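Local coordinates for protein oxidoreductase (Methanosarcina mazei, PDB 3KA7) that binds flavin-adenine dinucleotide and is probably an oxidoreductase of the flavin-containing amine oxidoreductase family, at residues V126-K130 against N131-G135; S137-A140 against W141-Q145; F176-I179 against E180-R184. One frame throughout, in Å; residues are numbered along the deposited sequence.

How the contacts relate
All three contacts are local, and they follow in series along the chain, so none nests in or crosses another. Each closes only a local turn, with no loop between its segments. Contact 1 forms the turn where helix 115-127 gives way to the loop before helix 138-145. Contact 2 starts at the N-cap of helix 138-145 and spans that short helix. Contact 3 lies further on, along helix 172-185. Helix 172-185 joins them in space. Salt bridges R129 to E180 and R132 to E177 tie contact 1 to contact 3. The ring of W141 in contact 2 meets F176 of contact 3 edge-to-face, and P133 of contact 1 packs on W141.

Contact 1 of 3, residues V126-K130 against N131-G135; sequences VSTRK and NRPSG
The carbonyl oxygen of S127 is gripped twice by N131. The backbone N of N131 donates to S127 O at 3.1 Å. Its side-chain ND2 donates to the same oxygen at 2.9 Å, with an N-H...O angle of 159°. S127 O lies almost in the amide plane of N131, and ND2 comes in on a lone pair. The side chain can fold back this way because CG of N131 stands beside its own backbone N (chi1 -49°). The ND2 bond holds the amide's rotation, while the backbone N gives S127 O its second donor.

R132 supplies the next polar link. Its NE donates to R129 O at 2.8 Å. NE approaches from above the carbonyl plane, and R129 O in turn lies out of the guanidinium plane. A bend at chi2 (-89°) brings CD and NE back over the turn. CD of R132 comes within 3.1 Å of T128 O. The far end of the guanidinium turns to helix 172-185, where NH1 forms a salt bridge with E177. With an alanine here, R129 O would probably lose its side-chain donor and OE1 of E177 its mate from the turn. R129 makes its own salt bridge with E180.

Packing is lighter. CG2 of T128 meets CD of P133 at 3.8 Å, the two side chains crossing at a slant. T128 OG1 is turned away from the proline and bonds to L124 O in the preceding helical turn. A CA-H...O contact, T128 CA to N131 O at 3.5 Å, adds to the closure.

Together these contacts form a compact turn at the C-terminal end of helix 115-127. Side-chain and backbone donors take up carbonyls there as the chain leaves the helix for the loop toward helix 138-145.

Contact 2 of 3, residues S137-A140 against W141-Q145; sequences SLQA and WIKSQ
Q139 runs alongside K143, both chains extended and pointing the same way. CG of Q139 packs on CE of K143 at 3.7 Å. Between their backbones, K143 N donates to Q139 O.

W141 meets the preceding turn through its backbone and its ring. Its N donates to S137 O at 3.0 Å. The indole swings away from that turn, with CG opposite the backbone N (chi1 180°). CE3 of the ring still comes within 4.4 Å of CD1 of L138, at an oblique approach. CG of Q145 lies 3.6 Å above one face of the indole, toward its rim. F176 of helix 172-185 meets the indole edge-to-face.

This is a short alpha helix, 138-145, with S137 at its N-cap: OG of S137 accepts from A140 N at 3.1 Å. A140 in turn accepts at its O from S144 N. The same i to i+4 pattern gives I142 N to L138 O.

On the buried side CG of L138 meets CD1 of I142 at 3.8 Å, and I142 also packs on helix 149-163. OG of S144 turns back along the chain and donates to W141 O at 2.6 Å.

Contact 3 of 3, residues F176-I179 against E180-R184; sequences FEII and ENMYR
E177 and R184 meet across nearly two turns of one helix in an i to i+7 salt bridge. OE2 of E177 accepts from NH1 of R184 at 3.0 Å, with an N-H...O angle of 163°. The oxygen lies close to the guanidinium plane, but NH1 meets it from above the carboxylate plane. E177 sends CG opposite its backbone N (chi1 -176°) and then bends at chi2, which carries the carboxylate along the helix toward R184. R184 is extended from CG to NE and runs back to meet it.

The same NH1 also donates to OD1 of N181 at 2.8 Å, again near the guanidinium plane. CG of E180 covers one guanidinium face, 3.5 Å above its centre. Two acceptors and this aliphatic cover hold the group's orientation. A water bridges OE2 of E177 and ND2 of N181. Another links F176 O to OE1 of E180.

The two apolar pairs meet differently. CG2 of I179 packs on CE2 of Y183 at 3.8 Å, the side chains lying side by side. CG2 of I178 meets CE of selenomethionine M182 at 4.2 Å, and these two cross.

Backbone i to i+4 bonds such as Y183 N to I179 O run beneath these side chains in helix 172-185. I178 and M182 face helix 149-163, with the side chain of I178 about 11 Å from the bound FAD. F176 faces helix 138-145, while E177, E180 and Y183 look to the arginines of the turn after helix 115-127, R129 and R132.

Contact 1 of 3, residues V126-K130 against N131-G135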
ATOM      1  N   VAL A 126      -7.021  13.187  22.779  1.00 11.86           N
ATOM      2  CA  VAL A 126      -6.910  12.433  24.023  1.00 11.99           C
ATOM      3  C   VAL A 126      -8.029  11.388  24.126  1.00 11.83           C
ATOM      4  O   VAL A 126      -7.775  10.195  24.338  1.00 11.77           O
ATOM      5  CB  VAL A 126      -6.954  13.393  25.236  1.00 12.26           C
ATOM      6  CG1 VAL A 126      -6.872  12.633  26.566  1.00 13.00           C
ATOM      7  CG2 VAL A 126      -5.808  14.397  25.132  1.00 13.61           C
ATOM      8  N   SER A 127      -9.266  11.832  23.968  1.00 11.67           N
ATOM      9  CA  SER A 127     -10.413  10.944  24.236  1.00 12.17           C
ATOM     10  C   SER A 127     -10.558   9.764  23.269  1.00 11.37           C
ATOM     11  O   SER A 127     -11.002   8.675  23.661  1.00 11.53           O
ATOM     12  CB  SER A 127     -11.707  11.755  24.274  1.00 12.08           C
ATOM     13  OG  SER A 127     -12.057  12.240  22.988  1.00 14.96           O
ATOM     14  N   THR A 128     -10.189   9.960  22.008  1.00 10.51           N
ATOM     15  CA  THR A 128     -10.423   8.910  21.000  1.00 10.22           C
ATOM     16  C   THR A 128      -9.475   7.716  21.106  1.00 10.22           C
ATOM     17  O   THR A 128      -9.724   6.672  20.508  1.00 10.40           O
ATOM     18  CB  THR A 128     -10.336   9.459  19.574  1.00  9.93           C
ATOM     19  OG1 THR A 128      -9.046  10.049  19.385  1.00  9.93           O
ATOM     20  CG2 THR A 128     -11.424  10.501  19.331  1.00 10.61           C
ATOM     21  N   ARG A 129      -8.394   7.856  21.860  1.00 10.12           N
ATOM     22  CA  ARG A 129      -7.397   6.785  21.926  1.00 10.49           C
ATOM     23  C   ARG A 129      -8.039   5.510  22.448  1.00 10.40           C
ATOM     24  O   ARG A 129      -7.906   4.429  21.845  1.00 10.53           O
ATOM     25  CB  ARG A 129      -6.238   7.167  22.847  1.00 10.59           C
ATOM     26  CG  ARG A 129      -5.410   8.372  22.390  1.00 12.82           C
ATOM     27  CD  ARG A 129      -4.571   8.082  21.162  1.00 14.82           C
ATOM     28  NE  ARG A 129      -3.559   7.040  21.360  1.00 13.45           N
ATOM     29  CZ  ARG A 129      -2.343   7.235  21.857  1.00 15.55           C
ATOM     30  NH1 ARG A 129      -1.938   8.453  22.235  1.00 15.92           N
ATOM     31  NH2 ARG A 129      -1.509   6.205  21.953  1.00 14.74           N
ATOM     32  N   LYS A 130      -8.727   5.637  23.580  1.00 10.13           N
ATOM     33  CA  LYS A 130      -9.363   4.486  24.224  1.00 10.60           C
ATOM     34  C   LYS A 130     -10.891   4.458  24.067  1.00 10.55           C
ATOM     35  O   LYS A 130     -11.522   3.435  24.331  1.00 11.00           O
ATOM     36  CB  LYS A 130      -8.966   4.425  25.710  1.00 10.55           C
ATOM     37  CG  LYS A 130      -7.473   4.202  25.929  1.00 12.65           C
ATOM     38  CD  LYS A 130      -7.121   4.124  27.409  1.00 13.92           C
ATOM     39  CE  LYS A 130      -5.618   4.021  27.600  1.00 16.69           C
ATOM     40  NZ  LYS A 130      -5.096   2.768  26.980  1.00 21.46           N
ATOM     41  N   ASN A 131     -11.476   5.577  23.651  1.00 10.63           N
ATOM     42  CA  ASN A 131     -12.906   5.657  23.343  1.00 10.55           C
ATOM     43  C   ASN A 131     -13.084   5.907  21.852  1.00 11.26           C
ATOM     44  O   ASN A 131     -13.323   7.038  21.427  1.00 10.93           O
ATOM     45  CB  ASN A 131     -13.568   6.766  24.168  1.00 10.76           C
ATOM     46  CG  ASN A 131     -13.203   6.685  25.627  1.00 12.71           C
ATOM     47  OD1 ASN A 131     -13.815   5.931  26.392  1.00 11.68           O
ATOM     48  ND2 ASN A 131     -12.179   7.444  26.024  1.00 11.10           N
ATOM     49  N   ARG A 132     -12.938   4.842  21.066  1.00 11.51           N
ATOM     50  CA  ARG A 132     -12.823   4.958  19.616  1.00 12.49           C
ATOM     51  C   ARG A 132     -14.142   5.192  18.906  1.00 12.25           C
ATOM     52  O   ARG A 132     -15.063   4.380  19.029  1.00 12.76           O
ATOM     53  CB  ARG A 132     -12.189   3.683  19.059  1.00 12.66           C
ATOM     54  CG  ARG A 132     -10.827   3.427  19.608  1.00 15.79           C
ATOM     55  CD  ARG A 132      -9.759   4.109  18.738  1.00 21.22           C
ATOM     56  NE  ARG A 132      -8.425   3.774  19.209  1.00 24.12           N
ATOM     57  CZ  ARG A 132      -7.716   2.733  18.781  1.00 25.36           C
ATOM     58  NH1 ARG A 132      -8.196   1.929  17.837  1.00 22.84           N
ATOM     59  NH2 ARG A 132      -6.512   2.516  19.290  1.00 27.31           N
ATOM     60  N   PRO A 133     -14.237   6.286  18.135  1.00 11.90           N
ATOM     61  CA  PRO A 133     -15.402   6.479  17.270  1.00 12.23           C
ATOM     62  C   PRO A 133     -15.613   5.247  16.399  1.00 11.98           C
ATOM     63  O   PRO A 133     -14.643   4.624  15.983  1.00 10.90           O
ATOM     64  CB  PRO A 133     -14.988   7.662  16.381  1.00 12.79           C
ATOM     65  CG  PRO A 133     -13.988   8.417  17.220  1.00 12.32           C
ATOM     66  CD  PRO A 133     -13.260   7.384  18.022  1.00 12.33           C
ATOM     67  N   SER A 134     -16.868   4.916  16.104  1.00 12.55           N
ATOM     68  CA  SER A 134     -17.178   3.732  15.306  1.00 13.61           C
ATOM     69  C   SER A 134     -18.549   3.868  14.660  1.00 14.06           C
ATOM     70  O   SER A 134     -19.401   4.594  15.170  1.00 14.17           O
ATOM     71  CB  SER A 134     -17.169   2.480  16.197  1.00 13.93           C
ATOM     72  OG  SER A 134     -17.005   1.304  15.420  1.00 17.12           O
ATOM     73  N   GLY A 135     -18.751   3.179  13.533  1.00 14.19           N
ATOM     74  CA  GLY A 135     -20.102   2.994  12.972  1.00 15.36           C
ATOM     75  C   GLY A 135     -20.526   3.961  11.881  1.00 15.51           C
ATOM     76  O   GLY A 135     -21.703   4.016  11.515  1.00 16.16           O
TER

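Contact 2 of 3, residues S137-A140 against W141-Q145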
ATOM      1  N   SER A 137     -18.614   6.498   8.323  1.00 12.45           N
ATOM      2  CA  SER A 137     -17.398   6.805   7.592  1.00 12.05           C
ATOM      3  C   SER A 137     -16.642   7.887   8.348  1.00 11.32           C
ATOM      4  O   SER A 137     -17.207   8.594   9.191  1.00 10.37           O
ATOM      5  CB  SER A 137     -17.710   7.297   6.182  1.00 12.20           C
ATOM      6  OG  SER A 137     -18.308   8.578   6.209  1.00 12.25           O
ATOM      7  N   LEU A 138     -15.363   8.025   8.024  1.00 10.69           N
ATOM      8  CA  LEU A 138     -14.541   9.067   8.606  1.00 10.60           C
ATOM      9  C   LEU A 138     -15.166  10.421   8.322  1.00 10.62           C
ATOM     10  O   LEU A 138     -15.228  11.279   9.199  1.00 10.77           O
ATOM     11  CB  LEU A 138     -13.135   9.013   8.005  1.00  9.30           C
ATOM     12  CG  LEU A 138     -12.206  10.153   8.441  1.00  9.59           C
ATOM     13  CD1 LEU A 138     -11.967  10.142   9.960  1.00  8.33           C
ATOM     14  CD2 LEU A 138     -10.898  10.111   7.706  1.00  6.54           C
ATOM     15  N   GLN A 139     -15.608  10.630   7.084  1.00 11.10           N
ATOM     16  CA  GLN A 139     -16.157  11.932   6.706  1.00 12.16           C
ATOM     17  C   GLN A 139     -17.368  12.259   7.566  1.00 11.87           C
ATOM     18  O   GLN A 139     -17.514  13.383   8.062  1.00 12.24           O
ATOM     19  CB  GLN A 139     -16.565  11.934   5.238  1.00 12.65           C
ATOM     20  CG  GLN A 139     -17.221  13.240   4.804  1.00 15.40           C
ATOM     21  CD  GLN A 139     -17.449  13.306   3.304  1.00 18.71           C
ATOM     22  OE1 GLN A 139     -16.503  13.295   2.524  1.00 19.45           O
ATOM     23  NE2 GLN A 139     -18.710  13.375   2.899  1.00 21.75           N
ATOM     24  N   ALA A 140     -18.239  11.268   7.741  1.00 12.29           N
ATOM     25  CA  ALA A 140     -19.451  11.467   8.519  1.00 12.40           C
ATOM     26  C   ALA A 140     -19.088  11.822   9.952  1.00 12.00           C
ATOM     27  O   ALA A 140     -19.689  12.724  10.534  1.00 13.02           O
ATOM     28  CB  ALA A 140     -20.329  10.234   8.485  1.00 12.93           C
ATOM     29  N   TRP A 141     -18.123  11.107  10.531  1.00 11.70           N
ATOM     30  CA  TRP A 141     -17.688  11.412  11.903  1.00 11.37           C
ATOM     31  C   TRP A 141     -17.088  12.824  12.034  1.00 11.92           C
ATOM     32  O   TRP A 141     -17.458  13.587  12.928  1.00 11.88           O
ATOM     33  CB  TRP A 141     -16.723  10.342  12.453  1.00 10.86           C
ATOM     34  CG  TRP A 141     -16.290  10.660  13.828  1.00 10.90           C
ATOM     35  CD1 TRP A 141     -16.964  10.391  14.991  1.00 10.94           C
ATOM     36  CD2 TRP A 141     -15.094  11.347  14.209  1.00 10.56           C
ATOM     37  NE1 TRP A 141     -16.254  10.868  16.070  1.00 11.57           N
ATOM     38  CE2 TRP A 141     -15.108  11.464  15.616  1.00 10.94           C
ATOM     39  CE3 TRP A 141     -14.009  11.864  13.499  1.00 13.62           C
ATOM     40  CZ2 TRP A 141     -14.079  12.080  16.324  1.00 10.73           C
ATOM     41  CZ3 TRP A 141     -12.984  12.487  14.211  1.00 12.75           C
ATOM     42  CH2 TRP A 141     -13.029  12.581  15.607  1.00 12.35           C
ATOM     43  N   ILE A 142     -16.176  13.188  11.136  1.00 11.80           N
ATOM     44  CA  ILE A 142     -15.582  14.506  11.199  1.00 12.53           C
ATOM     45  C   ILE A 142     -16.683  15.563  11.204  1.00 13.54           C
ATOM     46  O   ILE A 142     -16.676  16.468  12.040  1.00 14.13           O
ATOM     47  CB  ILE A 142     -14.651  14.774  10.002  1.00 12.01           C
ATOM     48  CG1 ILE A 142     -13.400  13.894  10.115  1.00 10.68           C
ATOM     49  CG2 ILE A 142     -14.262  16.255   9.969  1.00 13.40           C
ATOM     50  CD1 ILE A 142     -12.524  13.903   8.855  1.00 11.18           C
ATOM     51  N   LYS A 143     -17.632  15.417  10.288  1.00 14.08           N
ATOM     52  CA  LYS A 143     -18.721  16.389  10.128  1.00 15.81           C
ATOM     53  C   LYS A 143     -19.565  16.522  11.396  1.00 16.34           C
ATOM     54  O   LYS A 143     -20.118  17.594  11.685  1.00 16.78           O
ATOM     55  CB  LYS A 143     -19.602  16.014   8.931  1.00 15.94           C
ATOM     56  CG  LYS A 143     -18.956  16.290   7.576  1.00 17.98           C
ATOM     57  CD  LYS A 143     -19.939  16.093   6.441  1.00 21.90           C
ATOM     58  CE  LYS A 143     -19.275  16.361   5.098  1.00 24.38           C
ATOM     59  NZ  LYS A 143     -20.282  16.412   3.996  1.00 27.11           N
ATOM     60  N   SER A 144     -19.658  15.437  12.154  1.00 16.29           N
ATOM     61  CA  SER A 144     -20.416  15.450  13.406  1.00 16.33           C
ATOM     62  C   SER A 144     -19.661  16.233  14.489  1.00 16.40           C
ATOM     63  O   SER A 144     -20.250  16.648  15.494  1.00 16.74           O
ATOM     64  CB  SER A 144     -20.718  14.019  13.871  1.00 16.44           C
ATOM     65  OG  SER A 144     -19.557  13.393  14.418  1.00 15.57           O
ATOM     66  N   GLN A 145     -18.359  16.445  14.275  1.00 16.18           N
ATOM     67  CA  GLN A 145     -17.489  17.074  15.280  1.00 16.17           C
ATOM     68  C   GLN A 145     -17.161  18.547  15.000  1.00 16.67           C
ATOM     69  O   GLN A 145     -17.182  19.386  15.913  1.00 16.55           O
ATOM     70  CB  GLN A 145     -16.177  16.294  15.408  1.00 15.79           C
ATOM     71  CG  GLN A 145     -16.375  14.867  15.901  1.00 15.71           C
ATOM     72  CD  GLN A 145     -17.150  14.846  17.186  1.00 16.38           C
ATOM     73  OE1 GLN A 145     -16.707  15.396  18.193  1.00 16.62           O
ATOM     74  NE2 GLN A 145     -18.324  14.225  17.164  1.00 17.59           N
TER

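Contact 3 of 3, residues F176-I179 against E180-R184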
ATOM      1  N   PHE A 176      -9.036   5.301  13.041  1.00  9.49           N
ATOM      2  CA  PHE A 176      -8.470   5.429  14.389  1.00  9.50           C
ATOM      3  C   PHE A 176      -7.479   4.311  14.772  1.00  9.52           C
ATOM      4  O   PHE A 176      -6.547   4.562  15.523  1.00  9.95           O
ATOM      5  CB  PHE A 176      -9.553   5.697  15.447  1.00  9.74           C
ATOM      6  CG  PHE A 176      -9.995   7.126  15.462  1.00 10.52           C
ATOM      7  CD1 PHE A 176      -9.248   8.089  16.126  1.00 10.03           C
ATOM      8  CD2 PHE A 176     -11.104   7.527  14.738  1.00 12.04           C
ATOM      9  CE1 PHE A 176      -9.624   9.414  16.100  1.00 10.57           C
ATOM     10  CE2 PHE A 176     -11.490   8.866  14.705  1.00 14.09           C
ATOM     11  CZ  PHE A 176     -10.739   9.809  15.393  1.00 12.76           C
ATOM     12  N   GLU A 177      -7.655   3.102  14.233  1.00  9.58           N
ATOM     13  CA  GLU A 177      -6.632   2.046  14.381  1.00  9.73           C
ATOM     14  C   GLU A 177      -5.336   2.426  13.654  1.00  9.93           C
ATOM     15  O   GLU A 177      -4.238   2.226  14.177  1.00  9.92           O
ATOM     16  CB  GLU A 177      -7.157   0.678  13.892  1.00 10.40           C
ATOM     17  CG  GLU A 177      -6.180  -0.502  14.114  1.00 12.40           C
ATOM     18  CD  GLU A 177      -5.983  -0.871  15.589  1.00 16.55           C
ATOM     19  OE1 GLU A 177      -6.840  -0.490  16.427  1.00 16.57           O
ATOM     20  OE2 GLU A 177      -4.982  -1.563  15.903  1.00 17.01           O
ATOM     21  N   ILE A 178      -5.466   2.991  12.454  1.00  9.71           N
ATOM     22  CA  ILE A 178      -4.314   3.493  11.716  1.00 10.12           C
ATOM     23  C   ILE A 178      -3.589   4.558  12.546  1.00 10.11           C
ATOM     24  O   ILE A 178      -2.350   4.570  12.653  1.00 10.21           O
ATOM     25  CB  ILE A 178      -4.738   4.057  10.337  1.00  9.90           C
ATOM     26  CG1 ILE A 178      -5.102   2.898   9.398  1.00 11.30           C
ATOM     27  CG2 ILE A 178      -3.608   4.923   9.740  1.00 10.96           C
ATOM     28  CD1 ILE A 178      -5.665   3.317   8.046  1.00 12.59           C
ATOM     29  N   ILE A 179      -4.364   5.457  13.142  1.00  9.56           N
ATOM     30  CA  ILE A 179      -3.787   6.493  13.975  1.00  9.40           C
ATOM     31  C   ILE A 179      -3.060   5.877  15.169  1.00  9.95           C
ATOM     32  O   ILE A 179      -1.978   6.325  15.543  1.00  9.99           O
ATOM     33  CB  ILE A 179      -4.884   7.477  14.433  1.00  9.59           C
ATOM     34  CG1 ILE A 179      -5.322   8.340  13.246  1.00 10.54           C
ATOM     35  CG2 ILE A 179      -4.421   8.353  15.588  1.00  9.39           C
ATOM     36  CD1 ILE A 179      -6.441   9.263  13.584  1.00 11.00           C
ATOM     37  N   GLU A 180      -3.652   4.854  15.779  1.00 10.06           N
ATOM     38  CA  GLU A 180      -3.016   4.210  16.921  1.00 11.13           C
ATOM     39  C   GLU A 180      -1.680   3.619  16.486  1.00 11.26           C
ATOM     40  O   GLU A 180      -0.714   3.620  17.244  1.00 11.71           O
ATOM     41  CB  GLU A 180      -3.917   3.127  17.540  1.00 10.95           C
ATOM     42  CG  GLU A 180      -3.487   2.729  18.957  1.00 14.05           C
ATOM     43  CD  GLU A 180      -3.509   3.905  19.949  1.00 15.48           C
ATOM     44  OE1 GLU A 180      -4.302   4.859  19.768  1.00 15.81           O
ATOM     45  OE2 GLU A 180      -2.735   3.857  20.929  1.00 18.03           O
ATOM     46  N   ASN A 181      -1.622   3.099  15.266  1.00 11.62           N
ATOM     47  CA  ASN A 181      -0.352   2.573  14.754  1.00 12.32           C
ATOM     48  C   ASN A 181       0.725   3.638  14.504  1.00 12.10           C
ATOM     49  O   ASN A 181       1.920   3.331  14.567  1.00 12.11           O
ATOM     50  CB  ASN A 181      -0.583   1.695  13.524  1.00 12.16           C
ATOM     51  CG  ASN A 181      -1.175   0.359  13.892  1.00 14.60           C
ATOM     52  OD1 ASN A 181      -0.982  -0.123  15.013  1.00 16.96           O
ATOM     53  ND2 ASN A 181      -1.886  -0.256  12.963  1.00 17.02           N
HETATM   54  N   MSE A 182       0.316   4.874  14.218  1.00 12.05           N
HETATM   55  CA  MSE A 182       1.274   5.976  14.172  1.00 12.27           C
HETATM   56  C   MSE A 182       1.923   6.157  15.532  1.00 12.55           C
HETATM   57  O   MSE A 182       3.145   6.312  15.629  1.00 12.38           O
HETATM   58  CB  MSE A 182       0.605   7.279  13.753  1.00 13.09           C
HETATM   59  CG  MSE A 182      -0.042   7.215  12.402  1.00 13.65           C
HETATM   60 SE   MSE A 182      -0.947   8.918  11.979  1.00 20.34          SE
HETATM   61  CE  MSE A 182      -1.419   8.454  10.155  1.00 20.35           C
ATOM     62  N   TYR A 183       1.118   6.120  16.592  1.00 11.88           N
ATOM     63  CA  TYR A 183       1.681   6.250  17.934  1.00 12.41           C
ATOM     64  C   TYR A 183       2.589   5.078  18.286  1.00 12.66           C
ATOM     65  O   TYR A 183       3.614   5.265  18.947  1.00 13.17           O
ATOM     66  CB  TYR A 183       0.582   6.351  18.986  1.00 11.86           C
ATOM     67  CG  TYR A 183      -0.180   7.644  18.959  1.00 11.75           C
ATOM     68  CD1 TYR A 183       0.451   8.846  19.226  1.00 12.83           C
ATOM     69  CD2 TYR A 183      -1.543   7.662  18.700  1.00 11.60           C
ATOM     70  CE1 TYR A 183      -0.256  10.037  19.228  1.00 14.36           C
ATOM     71  CE2 TYR A 183      -2.256   8.849  18.685  1.00 12.91           C
ATOM     72  CZ  TYR A 183      -1.610  10.036  18.956  1.00 13.80           C
ATOM     73  OH  TYR A 183      -2.320  11.222  18.942  1.00 13.62           O
ATOM     74  N   ARG A 184       2.191   3.872  17.886  1.00 13.15           N
ATOM     75  CA  ARG A 184       2.938   2.662  18.219  1.00 13.26           C
ATOM     76  C   ARG A 184       4.260   2.561  17.469  1.00 13.76           C
ATOM     77  O   ARG A 184       5.279   2.158  18.052  1.00 13.39           O
ATOM     78  CB  ARG A 184       2.119   1.411  17.898  1.00 13.23           C
ATOM     79  CG  ARG A 184       0.927   1.168  18.801  1.00 14.24           C
ATOM     80  CD  ARG A 184       0.107   0.009  18.270  1.00 16.63           C
ATOM     81  NE  ARG A 184      -1.029  -0.282  19.131  1.00 18.11           N
ATOM     82  CZ  ARG A 184      -2.244  -0.580  18.687  1.00 19.73           C
ATOM     83  NH1 ARG A 184      -2.487  -0.619  17.380  1.00 19.37           N
ATOM     84  NH2 ARG A 184      -3.216  -0.831  19.550  1.00 19.48           N
TER
HETATM   85  O   HOH W   1      -6.311   6.080  18.018  1.00 13.01           O
HETATM   86  O   HOH W   2      -3.507  -2.578  13.653  1.00 20.99           O